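Local coordinates for CLIP-associating protein (Drosophila melanogaster, PDB 4G3A), which tracks microtubule plus ends and stabilises dynamic microtubules, supporting mitotic spindle formation and kinetochore attachment, at residues L70-F84 against K109-V122. Numbering follows the deposited sequence.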
loop_
_atom_site.group_PDB
_atom_site.type_symbol
_atom_site.label_atom_id
_atom_site.label_comp_id
_atom_site.label_asym_id
_atom_site.label_seq_id
_atom_site.Cartn_x
_atom_site.Cartn_y
_atom_site.Cartn_z
ATOM N N LEU A 70 -4.039 -1.245 -11.290
ATOM C CA LEU A 70 -3.408 -1.689 -10.036
ATOM C C LEU A 70 -3.227 -3.209 -10.038
ATOM O O LEU A 70 -2.154 -3.725 -9.740
ATOM C CB LEU A 70 -4.252 -1.279 -8.828
ATOM C CG LEU A 70 -4.336 0.211 -8.497
ATOM C CD1 LEU A 70 -5.458 0.477 -7.514
ATOM C CD2 LEU A 70 -3.006 0.714 -7.945
ATOM N N GLU A 71 -4.288 -3.920 -10.391
ATOM C CA GLU A 71 -4.215 -5.364 -10.561
ATOM C C GLU A 71 -3.186 -5.750 -11.625
ATOM O O GLU A 71 -2.470 -6.743 -11.477
ATOM C CB GLU A 71 -5.597 -5.915 -10.920
ATOM C CG GLU A 71 -6.611 -5.787 -9.779
ATOM C CD GLU A 71 -8.010 -6.256 -10.162
ATOM O OE1 GLU A 71 -8.971 -5.499 -9.923
ATOM O OE2 GLU A 71 -8.153 -7.372 -10.702
ATOM N N ALA A 72 -3.099 -4.955 -12.689
ATOM C CA ALA A 72 -2.140 -5.233 -13.750
ATOM C C ALA A 72 -0.735 -5.061 -13.207
ATOM O O ALA A 72 0.147 -5.877 -13.481
ATOM C CB ALA A 72 -2.365 -4.320 -14.943
ATOM N N PHE A 73 -0.526 -3.991 -12.442
ATOM C CA PHE A 73 0.775 -3.757 -11.848
ATOM C C PHE A 73 1.103 -4.904 -10.889
ATOM O O PHE A 73 2.231 -5.383 -10.853
ATOM C CB PHE A 73 0.833 -2.390 -11.144
ATOM C CG PHE A 73 1.096 -1.224 -12.079
ATOM C CD1 PHE A 73 2.190 -1.233 -12.932
ATOM C CD2 PHE A 73 0.269 -0.111 -12.078
ATOM C CE1 PHE A 73 2.446 -0.163 -13.788
ATOM C CE2 PHE A 73 0.513 0.966 -12.936
ATOM C CZ PHE A 73 1.603 0.938 -13.792
ATOM N N SER A 74 0.127 -5.344 -10.104
ATOM C CA SER A 74 0.374 -6.472 -9.210
ATOM C C SER A 74 0.888 -7.687 -9.993
ATOM O O SER A 74 1.831 -8.363 -9.564
ATOM C CB SER A 74 -0.880 -6.823 -8.405
ATOM O OG SER A 74 -0.975 -6.015 -7.239
ATOM N N GLU A 75 0.279 -7.959 -11.146
ATOM C CA GLU A 75 0.697 -9.105 -11.959
ATOM C C GLU A 75 2.110 -8.940 -12.527
ATOM O O GLU A 75 2.892 -9.888 -12.527
ATOM C CB GLU A 75 -0.322 -9.398 -13.071
ATOM C CG GLU A 75 -1.677 -9.826 -12.534
ATOM C CD GLU A 75 -1.575 -10.973 -11.536
ATOM O OE1 GLU A 75 -0.804 -11.930 -11.786
ATOM O OE2 GLU A 75 -2.263 -10.914 -10.493
ATOM N N LEU A 76 2.445 -7.736 -12.983
ATOM C CA LEU A 76 3.812 -7.442 -13.427
ATOM C C LEU A 76 4.818 -7.588 -12.286
ATOM O O LEU A 76 5.918 -8.120 -12.475
ATOM C CB LEU A 76 3.907 -6.031 -14.018
ATOM C CG LEU A 76 3.117 -5.775 -15.305
ATOM C CD1 LEU A 76 3.025 -4.284 -15.603
ATOM C CD2 LEU A 76 3.740 -6.524 -16.477
ATOM N N ILE A 77 4.439 -7.114 -11.098
ATOM C CA ILE A 77 5.299 -7.255 -9.933
ATOM C C ILE A 77 5.567 -8.731 -9.679
ATOM O O ILE A 77 6.707 -9.130 -9.459
ATOM C CB ILE A 77 4.660 -6.636 -8.677
ATOM C CG1 ILE A 77 4.659 -5.113 -8.773
ATOM C CG2 ILE A 77 5.398 -7.069 -7.420
ATOM C CD1 ILE A 77 3.623 -4.490 -7.885
ATOM N N LYS A 78 4.511 -9.542 -9.699
ATOM C CA LYS A 78 4.660 -10.976 -9.475
ATOM C C LYS A 78 5.578 -11.626 -10.507
ATOM O O LYS A 78 6.406 -12.464 -10.160
ATOM C CB LYS A 78 3.300 -11.667 -9.473
ATOM C CG LYS A 78 2.431 -11.288 -8.303
ATOM C CD LYS A 78 1.059 -11.881 -8.464
ATOM C CE LYS A 78 0.056 -11.154 -7.604
ATOM N NZ LYS A 78 -1.298 -11.725 -7.827
ATOM N N ARG A 79 5.444 -11.228 -11.769
ATOM C CA ARG A 79 6.273 -11.792 -12.835
ATOM C C ARG A 79 7.682 -11.217 -12.849
ATOM O O ARG A 79 8.639 -11.923 -13.171
ATOM C CB ARG A 79 5.650 -11.537 -14.207
ATOM C CG ARG A 79 4.359 -12.258 -14.458
ATOM C CD ARG A 79 3.917 -11.996 -15.866
ATOM N NE ARG A 79 2.739 -12.775 -16.215
ATOM C CZ ARG A 79 2.759 -13.859 -16.982
ATOM N NH1 ARG A 79 3.904 -14.303 -17.495
ATOM N NH2 ARG A 79 1.629 -14.497 -17.236
ATOM N N LEU A 80 7.804 -9.932 -12.526
ATOM C CA LEU A 80 9.075 -9.221 -12.678
ATOM C C LEU A 80 9.951 -9.256 -11.434
ATOM O O LEU A 80 11.174 -9.157 -11.525
ATOM C CB LEU A 80 8.831 -7.768 -13.076
ATOM C CG LEU A 80 8.906 -7.447 -14.565
ATOM C CD1 LEU A 80 8.117 -8.458 -15.364
ATOM C CD2 LEU A 80 8.413 -6.037 -14.827
ATOM N N GLY A 81 9.328 -9.376 -10.271
ATOM C CA GLY A 81 10.081 -9.372 -9.030
ATOM C C GLY A 81 10.935 -8.125 -8.949
ATOM O O GLY A 81 10.456 -7.029 -9.232
ATOM N N SER A 82 12.204 -8.288 -8.587
ATOM C CA SER A 82 13.078 -7.137 -8.367
ATOM C C SER A 82 13.218 -6.274 -9.613
ATOM O O SER A 82 13.532 -5.089 -9.522
ATOM C CB SER A 82 14.459 -7.567 -7.833
ATOM O OG SER A 82 15.192 -8.313 -8.792
ATOM N N ASP A 83 12.988 -6.866 -10.783
ATOM C CA ASP A 83 13.104 -6.113 -12.025
ATOM C C ASP A 83 12.082 -4.975 -12.092
ATOM O O ASP A 83 12.331 -3.939 -12.714
ATOM C CB ASP A 83 13.005 -7.041 -13.243
ATOM C CG ASP A 83 14.197 -7.982 -13.355
ATOM O OD1 ASP A 83 15.315 -7.588 -12.952
ATOM O OD2 ASP A 83 14.023 -9.117 -13.838
ATOM N N PHE A 84 10.949 -5.157 -11.423
ATOM C CA PHE A 84 9.916 -4.125 -11.385
ATOM C C PHE A 84 10.404 -2.826 -10.754
ATOM O O PHE A 84 9.825 -1.764 -10.983
ATOM C CB PHE A 84 8.673 -4.609 -10.629
ATOM C CG PHE A 84 7.494 -3.680 -10.759
ATOM C CD1 PHE A 84 7.295 -2.650 -9.852
ATOM C CD2 PHE A 84 6.591 -3.836 -11.808
ATOM C CE1 PHE A 84 6.218 -1.791 -9.979
ATOM C CE2 PHE A 84 5.509 -2.984 -11.948
ATOM C CZ PHE A 84 5.314 -1.961 -11.039
ATOM N N LYS A 109 -7.127 -3.099 -3.758
ATOM C CA LYS A 109 -6.166 -3.474 -4.787
ATOM C C LYS A 109 -4.893 -2.648 -4.662
ATOM O O LYS A 109 -3.803 -3.129 -4.960
ATOM C CB LYS A 109 -6.774 -3.360 -6.186
ATOM C CG LYS A 109 -8.015 -4.233 -6.392
ATOM C CD LYS A 109 -7.719 -5.698 -6.102
ATOM C CE LYS A 109 -8.963 -6.569 -6.278
ATOM N NZ LYS A 109 -8.700 -7.972 -5.887
ATOM N N ALA A 110 -5.031 -1.409 -4.197
ATOM C CA ALA A 110 -3.864 -0.580 -3.925
ATOM C C ALA A 110 -3.043 -1.167 -2.770
ATOM O O ALA A 110 -1.822 -1.309 -2.866
ATOM C CB ALA A 110 -4.290 0.847 -3.614
ATOM N N GLN A 111 -3.717 -1.532 -1.682
ATOM C CA GLN A 111 -3.011 -2.124 -0.545
ATOM C C GLN A 111 -2.354 -3.428 -1.004
ATOM O O GLN A 111 -1.224 -3.751 -0.638
ATOM C CB GLN A 111 -3.986 -2.391 0.606
ATOM C CG GLN A 111 -4.385 -1.151 1.426
ATOM C CD GLN A 111 -3.338 -0.764 2.455
ATOM O OE1 GLN A 111 -2.172 -1.167 2.361
ATOM N NE2 GLN A 111 -3.742 0.032 3.443
ATOM N N LEU A 112 -3.066 -4.174 -1.838
ATOM C CA LEU A 112 -2.540 -5.449 -2.313
ATOM C C LEU A 112 -1.297 -5.245 -3.200
ATOM O O LEU A 112 -0.326 -5.983 -3.087
ATOM C CB LEU A 112 -3.640 -6.256 -3.021
ATOM C CG LEU A 112 -3.291 -7.635 -3.589
ATOM C CD1 LEU A 112 -2.406 -8.453 -2.649
ATOM C CD2 LEU A 112 -4.564 -8.396 -3.936
ATOM N N LEU A 113 -1.317 -4.234 -4.062
ATOM C CA LEU A 113 -0.126 -3.877 -4.838
ATOM C C LEU A 113 1.070 -3.608 -3.924
ATOM O O LEU A 113 2.201 -4.045 -4.206
ATOM C CB LEU A 113 -0.401 -2.642 -5.726
ATOM C CG LEU A 113 0.721 -2.201 -6.677
ATOM C CD1 LEU A 113 0.186 -1.360 -7.890
ATOM C CD2 LEU A 113 1.823 -1.444 -5.938
ATOM N N LEU A 114 0.828 -2.880 -2.832
ATOM C CA LEU A 114 1.892 -2.600 -1.870
ATOM C C LEU A 114 2.418 -3.891 -1.230
ATOM O O LEU A 114 3.621 -4.084 -1.116
ATOM C CB LEU A 114 1.430 -1.610 -0.787
ATOM C CG LEU A 114 1.042 -0.209 -1.276
ATOM C CD1 LEU A 114 0.502 0.621 -0.115
ATOM C CD2 LEU A 114 2.227 0.475 -1.936
ATOM N N ARG A 115 1.526 -4.782 -0.819
ATOM C CA ARG A 115 1.982 -6.051 -0.247
ATOM C C ARG A 115 2.756 -6.884 -1.283
ATOM O O ARG A 115 3.741 -7.550 -0.955
ATOM C CB ARG A 115 0.804 -6.831 0.348
ATOM C CG ARG A 115 0.167 -6.125 1.558
ATOM C CD ARG A 115 -0.691 -7.081 2.397
ATOM N NE ARG A 115 -1.844 -7.592 1.660
ATOM C CZ ARG A 115 -3.014 -6.963 1.584
ATOM N NH1 ARG A 115 -3.184 -5.796 2.192
ATOM N NH2 ARG A 115 -4.017 -7.493 0.901
ATOM N N ASP A 116 2.313 -6.831 -2.537
ATOM C CA ASP A 116 2.983 -7.569 -3.606
ATOM C C ASP A 116 4.412 -7.069 -3.829
ATOM O O ASP A 116 5.325 -7.867 -4.033
ATOM C CB ASP A 116 2.171 -7.531 -4.908
ATOM C CG ASP A 116 0.902 -8.377 -4.840
ATOM O OD1 ASP A 116 0.846 -9.354 -4.056
ATOM O OD2 ASP A 116 -0.048 -8.063 -5.580
ATOM N N LEU A 117 4.616 -5.757 -3.767
ATOM C CA LEU A 117 5.967 -5.202 -3.868
ATOM C C LEU A 117 6.924 -5.844 -2.859
ATOM O O LEU A 117 8.088 -6.113 -3.159
ATOM C CB LEU A 117 5.952 -3.684 -3.656
ATOM C CG LEU A 117 5.317 -2.766 -4.707
ATOM C CD1 LEU A 117 5.204 -1.334 -4.187
ATOM C CD2 LEU A 117 6.123 -2.785 -6.024
HETATM N N MSE A 118 6.428 -6.074 -1.651
HETATM C CA MSE A 118 7.253 -6.622 -0.588
HETATM C C MSE A 118 7.346 -8.140 -0.704
HETATM O O MSE A 118 8.426 -8.706 -0.614
HETATM C CB MSE A 118 6.692 -6.213 0.779
HETATM C CG MSE A 118 6.766 -4.717 1.022
HETATM SE SE MSE A 118 6.151 -4.249 2.843
HETATM C CE MSE A 118 4.245 -4.412 2.513
ATOM N N GLU A 119 6.217 -8.803 -0.916
ATOM C CA GLU A 119 6.236 -10.259 -0.981
ATOM C C GLU A 119 7.134 -10.739 -2.124
ATOM O O GLU A 119 7.893 -11.692 -1.969
ATOM C CB GLU A 119 4.826 -10.839 -1.132
ATOM C CG GLU A 119 4.804 -12.371 -1.102
ATOM C CD GLU A 119 3.398 -12.966 -1.057
ATOM O OE1 GLU A 119 2.414 -12.205 -0.930
ATOM O OE2 GLU A 119 3.282 -14.208 -1.140
ATOM N N HIS A 120 7.072 -10.054 -3.261
ATOM C CA HIS A 120 7.867 -10.466 -4.415
ATOM C C HIS A 120 9.212 -9.756 -4.508
ATOM O O HIS A 120 9.867 -9.772 -5.548
ATOM C CB HIS A 120 7.040 -10.353 -5.698
ATOM C CG HIS A 120 5.774 -11.141 -5.628
ATOM N ND1 HIS A 120 5.711 -12.473 -5.979
ATOM C CD2 HIS A 120 4.544 -10.810 -5.176
ATOM C CE1 HIS A 120 4.486 -12.920 -5.770
ATOM N NE2 HIS A 120 3.760 -11.935 -5.277
ATOM N N ARG A 121 9.616 -9.142 -3.402
ATOM C CA ARG A 121 10.972 -8.633 -3.252
ATOM C C ARG A 121 11.361 -7.574 -4.279
ATOM O O ARG A 121 12.508 -7.524 -4.729
ATOM C CB ARG A 121 11.988 -9.782 -3.266
ATOM C CG ARG A 121 11.723 -10.861 -2.238
ATOM C CD ARG A 121 12.882 -11.841 -2.172
ATOM N NE ARG A 121 12.691 -12.841 -1.125
ATOM C CZ ARG A 121 13.047 -12.669 0.143
ATOM N NH1 ARG A 121 13.615 -11.533 0.527
ATOM N NH2 ARG A 121 12.835 -13.633 1.029
ATOM N N VAL A 122 10.415 -6.711 -4.630
ATOM C CA VAL A 122 10.755 -5.544 -5.430
ATOM C C VAL A 122 11.718 -4.683 -4.627
ATOM O O VAL A 122 12.722 -4.202 -5.151
ATOM C CB VAL A 122 9.516 -4.729 -5.802
ATOM C CG1 VAL A 122 9.917 -3.480 -6.553
ATOM C CG2 VAL A 122 8.578 -5.567 -6.632
HETATM O O HOH W 1 -3.405 -5.154 -6.859
HETATM O O HOH W 2 -2.136 -9.677 -6.140
HETATM O O HOH W 3 7.935 -13.102 -7.967
#
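The His-120 ring takes Lys-78 over one face in a CH-pi contact, with Lys-78 CG 3.7 Å from the ring centroid. Glu-119 CG lies over the opposite face, and Asp-116 CA sits at the edge, in plane. A water joins His-120 ND1 to Lys-78 O. The Phe-84 ring has Ile-77 CG1 over the centre of one face. Phe-73 CD1 and Val-122 CG1 lie at its edge, and Leu-117 CD2 approaches obliquely.

Beyond the imidazole, the extended Lys-78 chain runs on to Glu-75, where NZ makes a salt bridge. A second water links this NZ to Asp-116 OD2. The direct gap between Lys-78 NZ and Asp-116 OD2 is 4.5 Å, too long for a salt bridge. Ser-74 OG donates to Asp-116 OD2 at 2.8 Å, using the anti lone pair of the carboxylate oxygen. A third water donates to Ser-74 OG and to Lys-109 O, extending the polar chain along this side.

Leu-113 is the apolar knob, set among Leu-70, Phe-73, Ser-74 and Ile-77. Its CG is anti to the backbone N (chi1 -176°), which carries CD1 to 3.5 Å from Phe-73 CB. Ile-77 divides its branches: CD1 meets Leu-117 CD2 at 3.6 Å, and CG2 meets Val-122 CG2 at 3.6 Å. Arg-121, with positive phi, is the C' residue of a Schellman motif that ends helix 104-119 and leads into Val-122.

The segments of helices 63-80 and 104-119 are nearly parallel, at 12° with axes 9.0 Å apart. They join HEAT 1 to HEAT 2 in this TOG domain. Helix 47-58 packs on Leu-70 and Phe-73, while helix 142-159 continues the array beyond Arg-115 and Met-118.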